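Local coordinates for Alpha/beta hydrolase fold protein (Nakamurella multipartita, PDB 4Y7D), which probably acts as a hydrolase of the alpha/beta hydrolase superfamily, though its natural substrate is not established, at residues 14-18 against 26-30; 36-40 against 52-56; 65-69 against 85-89. The contacts are given in a common frame with arbitrary orientation. Residues are numbered along the deposited sequence.

Interaction 1 (14-18 against 26-30)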
loop_
_atom_site.group_PDB
_atom_site.type_symbol
_atom_site.label_atom_id
_atom_site.label_comp_id
_atom_site.label_asym_id
_atom_site.label_seq_id
_atom_site.Cartn_x
_atom_site.Cartn_y
_atom_site.Cartn_z
ATOM N N SER A 14 -5.055 4.988 -19.149
ATOM C CA SER A 14 -5.711 5.676 -17.995
ATOM C C SER A 14 -4.774 6.505 -17.071
ATOM O O SER A 14 -5.259 7.304 -16.314
ATOM C CB SER A 14 -6.545 4.691 -17.160
ATOM O OG SER A 14 -5.736 3.715 -16.452
ATOM N N VAL A 15 -3.467 6.321 -17.120
ATOM C CA VAL A 15 -2.558 7.170 -16.321
ATOM C C VAL A 15 -2.631 8.606 -16.833
ATOM O O VAL A 15 -2.613 8.826 -18.056
ATOM C CB VAL A 15 -1.099 6.693 -16.403
ATOM C CG1 VAL A 15 -0.186 7.638 -15.636
ATOM C CG2 VAL A 15 -0.978 5.340 -15.780
ATOM N N GLN A 16 -2.762 9.554 -15.907
ATOM C CA GLN A 16 -2.777 10.990 -16.176
ATOM C C GLN A 16 -1.631 11.631 -15.448
ATOM O O GLN A 16 -1.378 11.245 -14.318
ATOM C CB GLN A 16 -4.061 11.611 -15.625
ATOM C CG GLN A 16 -5.302 10.968 -16.201
ATOM C CD GLN A 16 -6.565 11.781 -15.991
ATOM O OE1 GLN A 16 -6.560 13.007 -16.199
ATOM N NE2 GLN A 16 -7.671 11.104 -15.622
ATOM N N THR A 17 -0.972 12.612 -16.065
ATOM C CA THR A 17 0.032 13.378 -15.374
ATOM C C THR A 17 -0.637 14.640 -14.846
ATOM O O THR A 17 -1.309 15.361 -15.621
ATOM C CB THR A 17 1.170 13.743 -16.315
ATOM O OG1 THR A 17 1.730 12.526 -16.825
ATOM C CG2 THR A 17 2.205 14.602 -15.607
ATOM N N VAL A 18 -0.494 14.901 -13.568
ATOM C CA VAL A 18 -1.038 16.107 -12.990
ATOM C C VAL A 18 0.104 17.022 -12.619
ATOM O O VAL A 18 0.932 16.649 -11.781
ATOM C CB VAL A 18 -1.901 15.813 -11.761
ATOM C CG1 VAL A 18 -2.444 17.113 -11.150
ATOM C CG2 VAL A 18 -3.047 14.906 -12.139
ATOM N N ASP A 26 2.022 11.324 -11.512
ATOM C CA ASP A 26 1.095 10.523 -12.280
ATOM C C ASP A 26 0.080 9.864 -11.369
ATOM O O ASP A 26 0.396 9.431 -10.233
ATOM C CB ASP A 26 1.854 9.462 -13.092
ATOM C CG ASP A 26 2.488 10.013 -14.337
ATOM O OD1 ASP A 26 2.490 11.259 -14.596
ATOM O OD2 ASP A 26 2.979 9.167 -15.119
ATOM N N CYS A 27 -1.118 9.691 -11.894
ATOM C CA CYS A 27 -2.149 9.006 -11.148
ATOM C C CYS A 27 -3.188 8.398 -12.062
ATOM O O CYS A 27 -3.242 8.707 -13.243
ATOM C CB CYS A 27 -2.764 9.917 -10.086
ATOM S SG CYS A 27 -3.644 11.291 -10.762
ATOM N N VAL A 28 -4.030 7.523 -11.509
ATOM C CA VAL A 28 -5.182 7.003 -12.191
ATOM C C VAL A 28 -6.353 7.392 -11.325
ATOM O O VAL A 28 -6.344 7.192 -10.113
ATOM C CB VAL A 28 -5.105 5.468 -12.376
ATOM C CG1 VAL A 28 -6.329 4.916 -13.075
ATOM C CG2 VAL A 28 -3.844 5.085 -13.141
ATOM N N ILE A 29 -7.371 7.877 -12.003
ATOM C CA ILE A 29 -8.569 8.427 -11.411
ATOM C C ILE A 29 -9.672 7.430 -11.793
ATOM O O ILE A 29 -9.943 7.247 -12.973
ATOM C CB ILE A 29 -8.894 9.795 -12.080
ATOM C CG1 ILE A 29 -7.794 10.850 -11.831
ATOM C CG2 ILE A 29 -10.235 10.315 -11.652
ATOM C CD1 ILE A 29 -7.634 11.300 -10.415
ATOM N N VAL A 30 -10.279 6.774 -10.802
ATOM C CA VAL A 30 -11.267 5.764 -11.088
ATOM C C VAL A 30 -12.405 5.763 -10.066
ATOM O O VAL A 30 -12.193 6.041 -8.897
ATOM C CB VAL A 30 -10.601 4.384 -11.147
ATOM C CG1 VAL A 30 -10.024 3.944 -9.813
ATOM C CG2 VAL A 30 -11.592 3.353 -11.631
HETATM O O HOH W 1 -7.321 8.327 -14.919
#
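Backbone hydrogen bonds form the core of this contact. Q16 and C27 are an antiparallel hydrogen-bonded pair: Q16 N donates to C27 O (2.8 Å) and C27 N to Q16 O (2.9 Å), both nearly straight. Two CA-H...O contacts flank them, from V15 CA to C27 O (3.5 Å) and from D26 CA to Q16 O (3.3 Å).

Polar side chains add to the ladder. T17 and D26 are the adjoining non-hydrogen-bonded pair, with CA atoms 4.3 Å apart and side chains on the same face, so a short threonine hydroxyl suffices to reach the carboxylate: T17 OG1 donates to D26 OD1 at 2.7 Å. Near S14 a water bridges the two segments, donating to S14 O (2.7 Å) and accepting from Q16 NE2 (2.9 Å) and I29 N (3.0 Å).

Apolar contacts divide between the faces. V15 CG2 meets V28 CG2 at 3.9 Å on the side covered by helix 46-58, while V18 CG2 meets C27 SG at 3.9 Å on the side of helix 82-95; compact beta-branched valines suit both extended backbone and tight packing.

The arrangement is a beta hairpin, here the antiparallel N-terminal edge of the alpha/beta hydrolase sheet.

Interaction 2 (36-40 against 52-56)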
loop_
_atom_site.group_PDB
_atom_site.type_symbol
_atom_site.label_atom_id
_atom_site.label_comp_id
_atom_site.label_asym_id
_atom_site.label_seq_id
_atom_site.Cartn_x
_atom_site.Cartn_y
_atom_site.Cartn_z
ATOM N N VAL A 36 -10.815 8.950 -2.246
ATOM C CA VAL A 36 -9.756 8.352 -1.427
ATOM C C VAL A 36 -8.443 8.353 -2.179
ATOM O O VAL A 36 -8.372 7.839 -3.303
ATOM C CB VAL A 36 -10.117 6.894 -1.110
ATOM C CG1 VAL A 36 -9.067 6.270 -0.197
ATOM C CG2 VAL A 36 -11.507 6.833 -0.515
ATOM N N LEU A 37 -7.419 8.922 -1.555
ATOM C CA LEU A 37 -6.072 8.838 -2.062
ATOM C C LEU A 37 -5.508 7.475 -1.657
ATOM O O LEU A 37 -5.561 7.114 -0.499
ATOM C CB LEU A 37 -5.195 9.922 -1.481
ATOM C CG LEU A 37 -3.690 9.861 -1.791
ATOM C CD1 LEU A 37 -3.450 10.250 -3.253
ATOM C CD2 LEU A 37 -2.939 10.704 -0.797
ATOM N N VAL A 38 -5.061 6.699 -2.630
ATOM C CA VAL A 38 -4.589 5.303 -2.433
ATOM C C VAL A 38 -3.071 5.314 -2.677
ATOM O O VAL A 38 -2.632 5.713 -3.772
ATOM C CB VAL A 38 -5.280 4.379 -3.421
ATOM C CG1 VAL A 38 -4.839 2.943 -3.218
ATOM C CG2 VAL A 38 -6.770 4.449 -3.212
ATOM N N VAL A 39 -2.320 4.864 -1.685
ATOM C CA VAL A 39 -0.869 5.040 -1.649
ATOM C C VAL A 39 -0.165 3.679 -1.541
ATOM O O VAL A 39 -0.227 2.967 -0.522
ATOM C CB VAL A 39 -0.483 5.931 -0.469
ATOM C CG1 VAL A 39 1.002 6.271 -0.551
ATOM C CG2 VAL A 39 -1.362 7.200 -0.393
ATOM N N HIS A 40 0.494 3.312 -2.627
ATOM C CA HIS A 40 1.159 2.017 -2.759
ATOM C C HIS A 40 2.427 1.870 -1.902
ATOM O O HIS A 40 3.074 2.844 -1.466
ATOM C CB HIS A 40 1.468 1.732 -4.270
ATOM C CG HIS A 40 2.523 2.598 -4.836
ATOM N ND1 HIS A 40 3.865 2.424 -4.552
ATOM C CD2 HIS A 40 2.458 3.627 -5.727
ATOM C CE1 HIS A 40 4.570 3.326 -5.209
ATOM N NE2 HIS A 40 3.749 4.064 -5.920
HETATM N N MSE A 52 -5.237 -2.486 -4.950
HETATM C CA MSE A 52 -5.648 -2.062 -3.597
HETATM C C MSE A 52 -7.033 -1.367 -3.601
HETATM O O MSE A 52 -7.814 -1.539 -2.664
HETATM C CB MSE A 52 -4.648 -1.095 -2.996
HETATM C CG MSE A 52 -3.281 -1.709 -2.674
HETATM SE SE MSE A 52 -1.972 -0.261 -2.265
HETATM C CE MSE A 52 -2.886 0.596 -0.796
ATOM N N ALA A 53 -7.296 -0.568 -4.642
ATOM C CA ALA A 53 -8.471 0.303 -4.721
ATOM C C ALA A 53 -9.712 -0.406 -5.192
ATOM O O ALA A 53 -10.814 0.177 -5.079
ATOM C CB ALA A 53 -8.218 1.467 -5.650
ATOM N N ARG A 54 -9.611 -1.607 -5.771
ATOM C CA ARG A 54 -10.848 -2.173 -6.356
ATOM C C ARG A 54 -12.012 -2.261 -5.386
ATOM O O ARG A 54 -13.176 -2.006 -5.775
ATOM C CB ARG A 54 -10.649 -3.567 -6.971
ATOM C CG ARG A 54 -9.911 -3.574 -8.294
ATOM C CD ARG A 54 -9.995 -4.984 -8.916
ATOM N NE ARG A 54 -9.264 -4.928 -10.162
ATOM C CZ ARG A 54 -7.972 -5.263 -10.318
ATOM N NH1 ARG A 54 -7.265 -5.803 -9.331
ATOM N NH2 ARG A 54 -7.423 -5.129 -11.525
ATOM N N PHE A 55 -11.756 -2.660 -4.149
ATOM C CA PHE A 55 -12.882 -2.796 -3.205
ATOM C C PHE A 55 -13.584 -1.438 -2.953
ATOM O O PHE A 55 -14.779 -1.388 -2.689
ATOM C CB PHE A 55 -12.440 -3.471 -1.891
ATOM C CG PHE A 55 -11.772 -2.540 -0.910
ATOM C CD1 PHE A 55 -10.413 -2.215 -1.025
ATOM C CD2 PHE A 55 -12.483 -2.010 0.174
ATOM C CE1 PHE A 55 -9.801 -1.379 -0.111
ATOM C CE2 PHE A 55 -11.861 -1.194 1.091
ATOM C CZ PHE A 55 -10.504 -0.876 0.951
ATOM N N LEU A 56 -12.834 -0.338 -3.021
ATOM C CA LEU A 56 -13.372 0.989 -2.786
ATOM C C LEU A 56 -14.311 1.385 -3.908
ATOM O O LEU A 56 -15.447 1.864 -3.678
ATOM C CB LEU A 56 -12.225 2.006 -2.681
ATOM C CG LEU A 56 -11.357 1.910 -1.426
ATOM C CD1 LEU A 56 -10.171 2.868 -1.540
ATOM C CD2 LEU A 56 -12.079 2.181 -0.121
#
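M52, present as selenomethionine, opens the helical side of this contact with the longest reach toward the strand. Its unbranched side chain spans the gap between helix and sheet, bringing M52 CE to 3.9 Å from V38 CG1 and to 3.6 Å from V39 O, while M52 SE lies 3.9 Å from H40 CA, just where the strand gives way to loop. A flexible, apolar chain suits this uneven surface; W106 of strand 101-106 also packs against it.

A53 comes next, its CA 6.7 Å from that of V38. The small side chain suits this close approach, and A53 CB rests 4.1 Å from V38 CG2. The segments run nearly antiparallel, at 158° with axes 9.8 Å apart, as expected when a strand is followed by a helix that returns across the sheet. Strand 35-39, helix 46-58 and strand 62-66 make up a beta-alpha-beta unit of the alpha/beta hydrolase fold, and the parallel strands 35-39 and 62-66 lie side by side.

R54 and F55 face other partners: the long charged arm of R54 forms a salt bridge with E205, and the ring of F55 meets F281 edge-to-face. The helix is kinked here, and the bond from L56 N to A53 O (2.9 Å) is weak.

L56 turns back to the sheet. One methyl, L56 CD1, touches two alternate strand residues, lying 3.8 Å from V36 CG1 and 4.1 Å from V38 CG2; L104 of strand 101-106 borders the same leucine.

Interaction 3 (65-69 against 85-89)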
loop_
_atom_site.group_PDB
_atom_site.type_symbol
_atom_site.label_atom_id
_atom_site.label_comp_id
_atom_site.label_asym_id
_atom_site.label_seq_id
_atom_site.Cartn_x
_atom_site.Cartn_y
_atom_site.Cartn_z
ATOM N N VAL A 65 -5.221 7.175 -7.429
ATOM C CA VAL A 65 -4.165 6.167 -7.201
ATOM C C VAL A 65 -2.880 6.739 -7.768
ATOM O O VAL A 65 -2.782 6.905 -8.999
ATOM C CB VAL A 65 -4.496 4.887 -7.991
ATOM C CG1 VAL A 65 -3.372 3.863 -7.856
ATOM C CG2 VAL A 65 -5.895 4.354 -7.656
ATOM N N VAL A 66 -1.949 7.126 -6.896
ATOM C CA VAL A 66 -0.717 7.749 -7.362
ATOM C C VAL A 66 0.347 6.747 -7.713
ATOM O O VAL A 66 0.337 5.633 -7.188
ATOM C CB VAL A 66 -0.086 8.670 -6.278
ATOM C CG1 VAL A 66 -0.865 9.968 -6.211
ATOM C CG2 VAL A 66 -0.027 7.987 -4.915
ATOM N N ASP A 67 1.277 7.180 -8.561
ATOM C CA ASP A 67 2.628 6.630 -8.642
ATOM C C ASP A 67 3.487 7.534 -7.754
ATOM O O ASP A 67 3.603 8.721 -8.015
ATOM C CB ASP A 67 3.156 6.637 -10.065
ATOM C CG ASP A 67 2.598 5.532 -10.915
ATOM O OD1 ASP A 67 2.762 4.363 -10.508
ATOM O OD2 ASP A 67 2.014 5.792 -12.014
ATOM N N ARG A 68 4.044 7.003 -6.670
ATOM C CA ARG A 68 4.916 7.800 -5.821
ATOM C C ARG A 68 6.193 8.133 -6.566
ATOM O O ARG A 68 6.558 7.446 -7.546
ATOM C CB ARG A 68 5.190 7.120 -4.484
ATOM C CG ARG A 68 3.919 7.004 -3.629
ATOM C CD ARG A 68 4.211 6.669 -2.173
ATOM N NE ARG A 68 4.698 5.288 -2.061
ATOM C CZ ARG A 68 5.967 4.960 -1.865
ATOM N NH1 ARG A 68 6.325 3.697 -1.863
ATOM N NH2 ARG A 68 6.871 5.902 -1.743
ATOM N N PRO A 69 6.843 9.217 -6.160
ATOM C CA PRO A 69 8.102 9.617 -6.819
ATOM C C PRO A 69 9.111 8.495 -6.957
ATOM O O PRO A 69 9.383 7.790 -5.961
ATOM C CB PRO A 69 8.598 10.732 -5.921
ATOM C CG PRO A 69 7.313 11.405 -5.478
ATOM C CD PRO A 69 6.391 10.249 -5.188
ATOM N N GLN A 85 6.789 13.838 -0.040
ATOM C CA GLN A 85 5.719 13.110 -0.701
ATOM C C GLN A 85 4.357 13.521 -0.161
ATOM O O GLN A 85 3.432 13.700 -0.954
ATOM C CB GLN A 85 5.986 11.596 -0.652
ATOM C CG GLN A 85 7.235 11.273 -1.454
ATOM C CD GLN A 85 7.561 9.813 -1.644
ATOM O OE1 GLN A 85 6.797 8.930 -1.241
ATOM N NE2 GLN A 85 8.701 9.548 -2.331
ATOM N N ALA A 86 4.224 13.699 1.157
ATOM C CA ALA A 86 2.993 14.265 1.730
ATOM C C ALA A 86 2.676 15.647 1.111
ATOM O O ALA A 86 1.506 15.942 0.767
ATOM C CB ALA A 86 3.117 14.403 3.212
ATOM N N GLU A 87 3.697 16.488 0.983
ATOM C CA GLU A 87 3.540 17.813 0.385
ATOM C C GLU A 87 3.053 17.704 -1.038
ATOM O O GLU A 87 2.182 18.484 -1.466
ATOM C CB GLU A 87 4.820 18.635 0.452
ATOM C CG GLU A 87 4.582 20.134 0.336
ATOM C CD GLU A 87 3.763 20.715 1.503
ATOM O OE1 GLU A 87 3.875 20.244 2.645
ATOM O OE2 GLU A 87 3.043 21.704 1.274
ATOM N N LEU A 88 3.529 16.704 -1.759
ATOM C CA LEU A 88 3.076 16.451 -3.120
ATOM C C LEU A 88 1.643 16.036 -3.154
ATOM O O LEU A 88 0.904 16.506 -3.991
ATOM C CB LEU A 88 3.932 15.351 -3.779
ATOM C CG LEU A 88 3.653 14.989 -5.232
ATOM C CD1 LEU A 88 3.872 16.145 -6.177
ATOM C CD2 LEU A 88 4.495 13.806 -5.677
ATOM N N TYR A 89 1.218 15.187 -2.222
ATOM C CA TYR A 89 -0.173 14.755 -2.213
ATOM C C TYR A 89 -1.115 15.933 -1.962
ATOM O O TYR A 89 -2.196 16.059 -2.569
ATOM C CB TYR A 89 -0.464 13.690 -1.108
ATOM C CG TYR A 89 0.436 12.462 -1.140
ATOM C CD1 TYR A 89 1.012 12.028 -2.346
ATOM C CD2 TYR A 89 0.674 11.739 0.019
ATOM C CE1 TYR A 89 1.824 10.902 -2.382
ATOM C CE2 TYR A 89 1.524 10.629 0.002
ATOM C CZ TYR A 89 2.080 10.228 -1.187
ATOM O OH TYR A 89 2.940 9.180 -1.229
HETATM O O HOH W 2 10.069 7.173 -3.387
#
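From strand 62-66 the chain runs on, still extended, to R68 and P69 in a loop; 85-89 is regular helix, with Y89 N bonded to Q85 O at 3.0 Å. The backbones stay well apart, the closest matched CA atoms being R68 and Q85 at 7.4 Å and V66 and Y89 at 8.7 Å, so side chains make the contact.

V66 CG2 lies 4.3 Å from Y89 CE1, a compact valine beside a broad ring that also covers L37 and V39 of the neighbouring strand. This is the sheet-helix packing of the alpha/beta hydrolase fold: helix 82-95 covers the opposite face of the sheet from helix 46-58.

Further along, the contact turns polar. R68 NH2 donates to Q85 OE1 (3.1 Å), while the guanidinium's stronger partner is D223, in a salt bridge. R68 CD sits at the ring edge, 3.0 Å from Y89 OH, and that hydroxyl is hydrogen-bonded to S112. The amide end of Q85 is bifunctional: besides accepting from R68, Q85 NE2 bonds to G79 O and donates to a water (2.9 Å) that lies 2.7 Å from P69 O. The rigid ring of P69 offers an apolar flank, P69 CG meeting L88 CD2 at 3.7 Å.

In the fold
The three contacts follow in series along the chain, neither nested nor crossed. Interaction 1 closes the short N-terminal hairpin; interaction 2 then closes the strand-to-helix connection between 35-39 and 46-58; and interaction 3 closes the longer excursion from strand 62-66 to helix 82-95. The sheet unites them, since strand 62-66 lies between 23-31 and 35-39. V28 N with V65 O and D26 O with D67 N, each 2.9 Å apart, join interactions 1 and 3 as probable hydrogen bonds, and H40 O with R68 NE, at 3.0 Å, probably links 2 and 3. Interactions 1 and 2 do not touch, their nearest atoms being about 5 Å apart.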